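Local structure of 2-pyrone-4,6-dicarboxylic acid hydrolase, putative (Pseudomonas putida, 2FFI) at residues E100-G105 against G134-H139; V87-D92 against R127-R132. The protein is of unproven function but probably hydrolyses the lactone ring of 2-pyrone-4,6-dicarboxylate, as a TIM-barrel member of the amidohydrolase family. All coordinates share one frame; numbering follows the deposited sequence.

Contact 1: E100-G105 against G134-H139; sequences EMARLG and GEQGWH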
loop_
_atom_site.group_PDB
_atom_site.type_symbol
_atom_site.label_atom_id
_atom_site.label_comp_id
_atom_site.label_asym_id
_atom_site.label_seq_id
_atom_site.Cartn_x
_atom_site.Cartn_y
_atom_site.Cartn_z
ATOM N N GLU A 100 16.580 12.494 4.742
ATOM C CA GLU A 100 17.200 11.468 5.579
ATOM C C GLU A 100 16.379 10.181 5.598
ATOM O O GLU A 100 16.925 9.111 5.846
ATOM C CB GLU A 100 17.395 11.981 7.008
ATOM C CG GLU A 100 18.113 10.994 7.924
ATOM C CD GLU A 100 18.896 11.688 9.032
ATOM O OE1 GLU A 100 18.310 12.583 9.698
ATOM O OE2 GLU A 100 20.093 11.341 9.244
HETATM N N MSE A 101 15.079 10.281 5.325
HETATM C CA MSE A 101 14.245 9.099 5.296
HETATM C C MSE A 101 14.427 8.404 3.957
HETATM O O MSE A 101 14.593 7.176 3.901
HETATM C CB MSE A 101 12.780 9.463 5.504
HETATM C CG MSE A 101 12.410 9.756 6.951
HETATM SE SE MSE A 101 10.540 10.269 7.152
HETATM C CE MSE A 101 10.470 10.344 9.092
ATOM N N ALA A 102 14.407 9.187 2.878
ATOM C CA ALA A 102 14.569 8.631 1.536
ATOM C C ALA A 102 15.931 7.987 1.476
ATOM O O ALA A 102 16.160 7.024 0.748
ATOM C CB ALA A 102 14.467 9.722 0.487
ATOM N N ARG A 103 16.846 8.525 2.255
ATOM C CA ARG A 103 18.170 7.969 2.268
ATOM C C ARG A 103 18.096 6.619 2.975
ATOM O O ARG A 103 18.936 5.744 2.753
ATOM C CB ARG A 103 19.111 8.924 2.991
ATOM C CG ARG A 103 20.592 8.646 2.782
ATOM C CD ARG A 103 21.433 9.699 3.493
ATOM N NE ARG A 103 21.064 11.059 3.087
ATOM C CZ ARG A 103 20.815 12.051 3.939
ATOM N NH1 ARG A 103 20.491 13.249 3.480
ATOM N NH2 ARG A 103 20.876 11.844 5.250
ATOM N N LEU A 104 17.080 6.440 3.815
ATOM C CA LEU A 104 16.918 5.185 4.549
ATOM C C LEU A 104 16.148 4.162 3.747
ATOM O O LEU A 104 16.215 2.969 4.033
ATOM C CB LEU A 104 16.186 5.408 5.871
ATOM C CG LEU A 104 16.906 6.186 6.963
ATOM C CD1 LEU A 104 15.974 6.393 8.162
ATOM C CD2 LEU A 104 18.168 5.422 7.379
ATOM N N GLY A 105 15.410 4.630 2.751
ATOM C CA GLY A 105 14.648 3.712 1.939
ATOM C C GLY A 105 13.162 3.988 1.811
ATOM O O GLY A 105 12.469 3.262 1.086
ATOM N N GLY A 134 6.494 16.312 -2.641
ATOM C CA GLY A 134 6.634 16.468 -4.076
ATOM C C GLY A 134 8.078 16.723 -4.474
ATOM O O GLY A 134 8.570 16.118 -5.425
ATOM N N GLU A 135 8.751 17.616 -3.744
ATOM C CA GLU A 135 10.140 17.979 -4.015
ATOM C C GLU A 135 11.050 16.785 -3.762
ATOM O O GLU A 135 12.183 16.757 -4.244
ATOM C CB GLU A 135 10.570 19.177 -3.144
ATOM C CG GLU A 135 12.076 19.529 -3.209
ATOM C CD GLU A 135 12.490 20.707 -2.301
ATOM O OE1 GLU A 135 13.713 20.873 -2.073
ATOM O OE2 GLU A 135 11.610 21.467 -1.830
ATOM N N GLN A 136 10.558 15.797 -3.012
ATOM C CA GLN A 136 11.348 14.594 -2.735
ATOM C C GLN A 136 11.017 13.508 -3.753
ATOM O O GLN A 136 11.740 12.524 -3.876
ATOM C CB GLN A 136 11.075 14.062 -1.325
ATOM C CG GLN A 136 12.243 13.276 -0.743
ATOM C CD GLN A 136 13.457 14.152 -0.516
ATOM O OE1 GLN A 136 14.566 13.654 -0.352
ATOM N NE2 GLN A 136 13.250 15.469 -0.496
ATOM N N GLY A 137 9.921 13.692 -4.476
ATOM C CA GLY A 137 9.537 12.724 -5.484
ATOM C C GLY A 137 8.709 11.588 -4.937
ATOM O O GLY A 137 8.306 10.712 -5.687
ATOM N N TRP A 138 8.461 11.613 -3.629
ATOM C CA TRP A 138 7.675 10.592 -2.933
ATOM C C TRP A 138 6.233 10.534 -3.408
ATOM O O TRP A 138 5.648 11.548 -3.766
ATOM C CB TRP A 138 7.679 10.857 -1.420
ATOM C CG TRP A 138 8.940 10.483 -0.739
ATOM C CD1 TRP A 138 10.049 9.945 -1.315
ATOM C CD2 TRP A 138 9.217 10.566 0.668
ATOM N NE1 TRP A 138 11.011 9.677 -0.350
ATOM C CE2 TRP A 138 10.523 10.048 0.871
ATOM C CE3 TRP A 138 8.493 11.030 1.772
ATOM C CZ2 TRP A 138 11.113 9.978 2.128
ATOM C CZ3 TRP A 138 9.086 10.962 3.030
ATOM C CH2 TRP A 138 10.386 10.438 3.196
ATOM N N HIS A 139 5.651 9.345 -3.408
ATOM C CA HIS A 139 4.265 9.232 -3.828
ATOM C C HIS A 139 3.371 9.306 -2.602
ATOM O O HIS A 139 3.859 9.230 -1.469
ATOM C CB HIS A 139 4.018 7.923 -4.579
ATOM C CG HIS A 139 4.335 6.692 -3.787
ATOM N ND1 HIS A 139 5.621 6.248 -3.574
ATOM C CD2 HIS A 139 3.525 5.803 -3.166
ATOM C CE1 HIS A 139 5.588 5.134 -2.860
ATOM N NE2 HIS A 139 4.328 4.843 -2.601
#
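The indole of Trp138 points its benzo edge at helix 95-102, where Met101 and Ala102 receive it. The ring does not lie flat on the helix. Met101 CB and Ala102 N both sit at the indole rim, close to the ring plane. Met101 CB is 3.5 Å from Trp138 CH2, and the two side chains run nearly perpendicular to each other. Met101 is a selenomethionine. With CG anti to the carbonyl carbon (chi1 -78°) and the rest extended, it runs past CH2 beyond the benzo end of the ring. The selenium still makes an edge-on Met-aromatic contact, with Met101 SE 5.3 Å from the centroid of the six-membered ring of Trp138 and 83° off its normal. Ala102 meets the pyrrole side of the same edge, with its CB 3.6 Å from Trp138 NE1.

Gln136 comes in beside the indole. A bend at chi2 (66°) turns its amide toward Ala102, and Gln136 OE1 lies 4.0 Å from Ala102 CB. Gln136 CG also rests over one face of the Trp138 ring, near the rim. Between the two residues Gly137, with positive phi, ends helix 127-136 in a Schellman motif, and the chain turns there. Gly105, also with positive phi, is the C-prime residue of another, though its bond to Ala102 O is weak.

Leu98 and Val106 also touch the indole, and Gln95 and Ala99 touch Gln136. The contact thus joins the C-terminal ends of two successive outer helices of the barrel. Each helix leads into a strand of the parallel sheet, 108-110 and 139-142, and these strands are neighbours.

Contact 2: V87-D92 against R127-R132; sequences VMLERD and RPLLER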
loop_
_atom_site.group_PDB
_atom_site.type_symbol
_atom_site.label_atom_id
_atom_site.label_comp_id
_atom_site.label_asym_id
_atom_site.label_seq_id
_atom_site.Cartn_x
_atom_site.Cartn_y
_atom_site.Cartn_z
ATOM N N VAL A 87 6.001 5.841 5.000
ATOM C CA VAL A 87 5.724 6.331 6.350
ATOM C C VAL A 87 4.511 7.275 6.454
ATOM O O VAL A 87 3.817 7.540 5.464
ATOM C CB VAL A 87 6.965 7.072 6.939
ATOM C CG1 VAL A 87 8.151 6.131 7.032
ATOM C CG2 VAL A 87 7.316 8.282 6.086
HETATM N N MSE A 88 4.247 7.741 7.673
HETATM C CA MSE A 88 3.170 8.692 7.930
HETATM C C MSE A 88 3.825 9.904 8.590
HETATM O O MSE A 88 4.504 9.787 9.605
HETATM C CB MSE A 88 2.082 8.080 8.821
HETATM C CG MSE A 88 1.163 7.109 8.068
HETATM SE SE MSE A 88 -0.403 6.458 9.063
HETATM C CE MSE A 88 -1.545 8.043 8.846
ATOM N N LEU A 89 3.641 11.070 7.990
ATOM C CA LEU A 89 4.260 12.288 8.495
ATOM C C LEU A 89 3.292 13.263 9.144
ATOM O O LEU A 89 2.125 13.358 8.763
ATOM C CB LEU A 89 4.984 12.991 7.356
ATOM C CG LEU A 89 6.011 12.141 6.615
ATOM C CD1 LEU A 89 6.416 12.865 5.338
ATOM C CD2 LEU A 89 7.212 11.877 7.502
ATOM N N GLU A 90 3.795 14.008 10.121
ATOM C CA GLU A 90 2.973 14.986 10.817
ATOM C C GLU A 90 2.679 16.126 9.840
ATOM O O GLU A 90 3.373 16.286 8.838
ATOM C CB GLU A 90 3.710 15.510 12.054
ATOM C CG GLU A 90 2.813 15.852 13.254
ATOM C CD GLU A 90 2.663 14.697 14.233
ATOM O OE1 GLU A 90 1.646 13.964 14.178
ATOM O OE2 GLU A 90 3.579 14.517 15.064
ATOM N N ARG A 91 1.647 16.910 10.131
ATOM C CA ARG A 91 1.246 18.016 9.267
ATOM C C ARG A 91 2.427 18.765 8.652
ATOM O O ARG A 91 2.672 18.653 7.463
ATOM C CB ARG A 91 0.364 19.003 10.040
ATOM C CG ARG A 91 -0.420 19.967 9.150
ATOM C CD ARG A 91 -1.738 19.355 8.671
ATOM N NE ARG A 91 -2.796 19.484 9.680
ATOM C CZ ARG A 91 -4.057 19.080 9.517
ATOM N NH1 ARG A 91 -4.440 18.512 8.380
ATOM N NH2 ARG A 91 -4.942 19.242 10.496
ATOM N N ASP A 92 3.154 19.534 9.457
ATOM C CA ASP A 92 4.294 20.287 8.947
ATOM C C ASP A 92 5.643 19.638 9.266
ATOM O O ASP A 92 6.067 19.567 10.421
ATOM C CB ASP A 92 4.250 21.732 9.469
ATOM C CG ASP A 92 3.829 21.826 10.938
ATOM O OD1 ASP A 92 4.616 21.418 11.825
ATOM O OD2 ASP A 92 2.702 22.314 11.206
ATOM N N ARG A 127 -1.260 21.513 2.040
ATOM C CA ARG A 127 -0.304 21.905 1.005
ATOM C C ARG A 127 1.140 21.943 1.509
ATOM O O ARG A 127 2.050 21.466 0.829
ATOM C CB ARG A 127 -0.687 23.273 0.411
ATOM C CG ARG A 127 0.304 23.827 -0.619
ATOM C CD ARG A 127 -0.205 25.110 -1.290
ATOM N NE ARG A 127 -1.004 24.865 -2.497
ATOM C CZ ARG A 127 -0.501 24.644 -3.711
ATOM N NH1 ARG A 127 0.810 24.635 -3.901
ATOM N NH2 ARG A 127 -1.312 24.442 -4.743
ATOM N N PRO A 128 1.372 22.516 2.704
ATOM C CA PRO A 128 2.726 22.593 3.262
ATOM C C PRO A 128 3.478 21.259 3.225
ATOM O O PRO A 128 4.693 21.235 3.016
ATOM C CB PRO A 128 2.472 23.080 4.681
ATOM C CG PRO A 128 1.317 23.988 4.488
ATOM C CD PRO A 128 0.409 23.179 3.601
ATOM N N LEU A 129 2.736 20.165 3.424
ATOM C CA LEU A 129 3.281 18.811 3.427
ATOM C C LEU A 129 3.295 18.216 2.027
ATOM O O LEU A 129 4.263 17.564 1.624
ATOM C CB LEU A 129 2.454 17.919 4.356
ATOM C CG LEU A 129 2.854 16.467 4.660
ATOM C CD1 LEU A 129 2.421 15.565 3.537
ATOM C CD2 LEU A 129 4.342 16.371 4.911
ATOM N N LEU A 130 2.221 18.441 1.282
ATOM C CA LEU A 130 2.121 17.936 -0.083
ATOM C C LEU A 130 3.260 18.469 -0.955
ATOM O O LEU A 130 3.714 17.783 -1.871
ATOM C CB LEU A 130 0.773 18.328 -0.686
ATOM C CG LEU A 130 -0.419 17.715 0.051
ATOM C CD1 LEU A 130 -1.710 18.308 -0.452
ATOM C CD2 LEU A 130 -0.402 16.206 -0.131
ATOM N N GLU A 131 3.713 19.690 -0.683
ATOM C CA GLU A 131 4.815 20.253 -1.453
ATOM C C GLU A 131 6.115 19.583 -1.015
ATOM O O GLU A 131 6.962 19.275 -1.846
ATOM C CB GLU A 131 4.934 21.769 -1.247
ATOM C CG GLU A 131 3.705 22.585 -1.621
ATOM C CD GLU A 131 3.959 24.088 -1.539
ATOM O OE1 GLU A 131 4.466 24.561 -0.494
ATOM O OE2 GLU A 131 3.639 24.804 -2.516
ATOM N N ARG A 132 6.271 19.361 0.289
ATOM C CA ARG A 132 7.482 18.725 0.805
ATOM C C ARG A 132 7.715 17.362 0.156
ATOM O O ARG A 132 8.837 17.071 -0.273
ATOM C CB ARG A 132 7.415 18.527 2.326
ATOM C CG ARG A 132 7.525 19.787 3.205
ATOM C CD ARG A 132 8.891 20.434 3.114
ATOM N NE ARG A 132 9.083 21.075 1.815
ATOM C CZ ARG A 132 8.438 22.173 1.423
ATOM N NH1 ARG A 132 8.663 22.693 0.218
ATOM N NH2 ARG A 132 7.575 22.762 2.246
#
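Leu129 reaches out from helix 127-136 and meets the irregular segment 87-92 through its CB, CG and one methyl. Its CD2 lies 4.1 Å from Leu89 CD1, and the two leucines meet nearly at right angles. The same methyl is 4.0 Å from Glu90 O. Closer to the helix, Leu129 CB approaches Arg91 O at 3.2 Å. Much of what Leu129 touches is therefore backbone carbonyl. Its CG stands anti to the backbone N (chi1 -175°), which sends the branch across the carbonyls to Leu89.

The charged ends lie outside this first shell. The Glu90 and Arg91 side chains start away from the helix. Arg91 makes a cation-pi contact with Trp126, just ahead of the helix, and Glu90 OE1 forms a weak hydrogen bond with Thr67 OG1. On the segment 127-132, Arg127 NH1 and Glu131 OE2 form a salt bridge of 3.2 Å, one turn apart. Glu131 OE2 lies in the guanidinium plane, but it is met from above the carboxylate plane. Arg132 NE hydrogen-bonds to Gln95 OE1 on the neighbouring helix 95-102.

The leucine pair and the carbonyls beside it meet by van der Waals packing, with no polar bond between the two segments. Glu90, Arg91 and Arg132 turn to partners elsewhere in the chain, and the fit of this loop on the helix is van der Waals in kind.

Overall arrangement
Contacts 1 and 2 share helix 127-136. Contact 2 uses its first part, and contact 1 its last turn and the residues that follow. Their centres are 12 Å apart, both lie on one side of the molecule, and their segments alternate along the sequence. They meet directly in one apolar patch. Met101 SE lies 3.7 Å from Leu89 CD2 and 3.9 Å from Val87 CG2, while Trp138 CZ3 is 4.0 Å from Leu89 CD1. Leu89 thus packs against residues of both contacts. The contact centres lie about 16 and 18 Å from the centre of the chain, in the outer layer of the barrel.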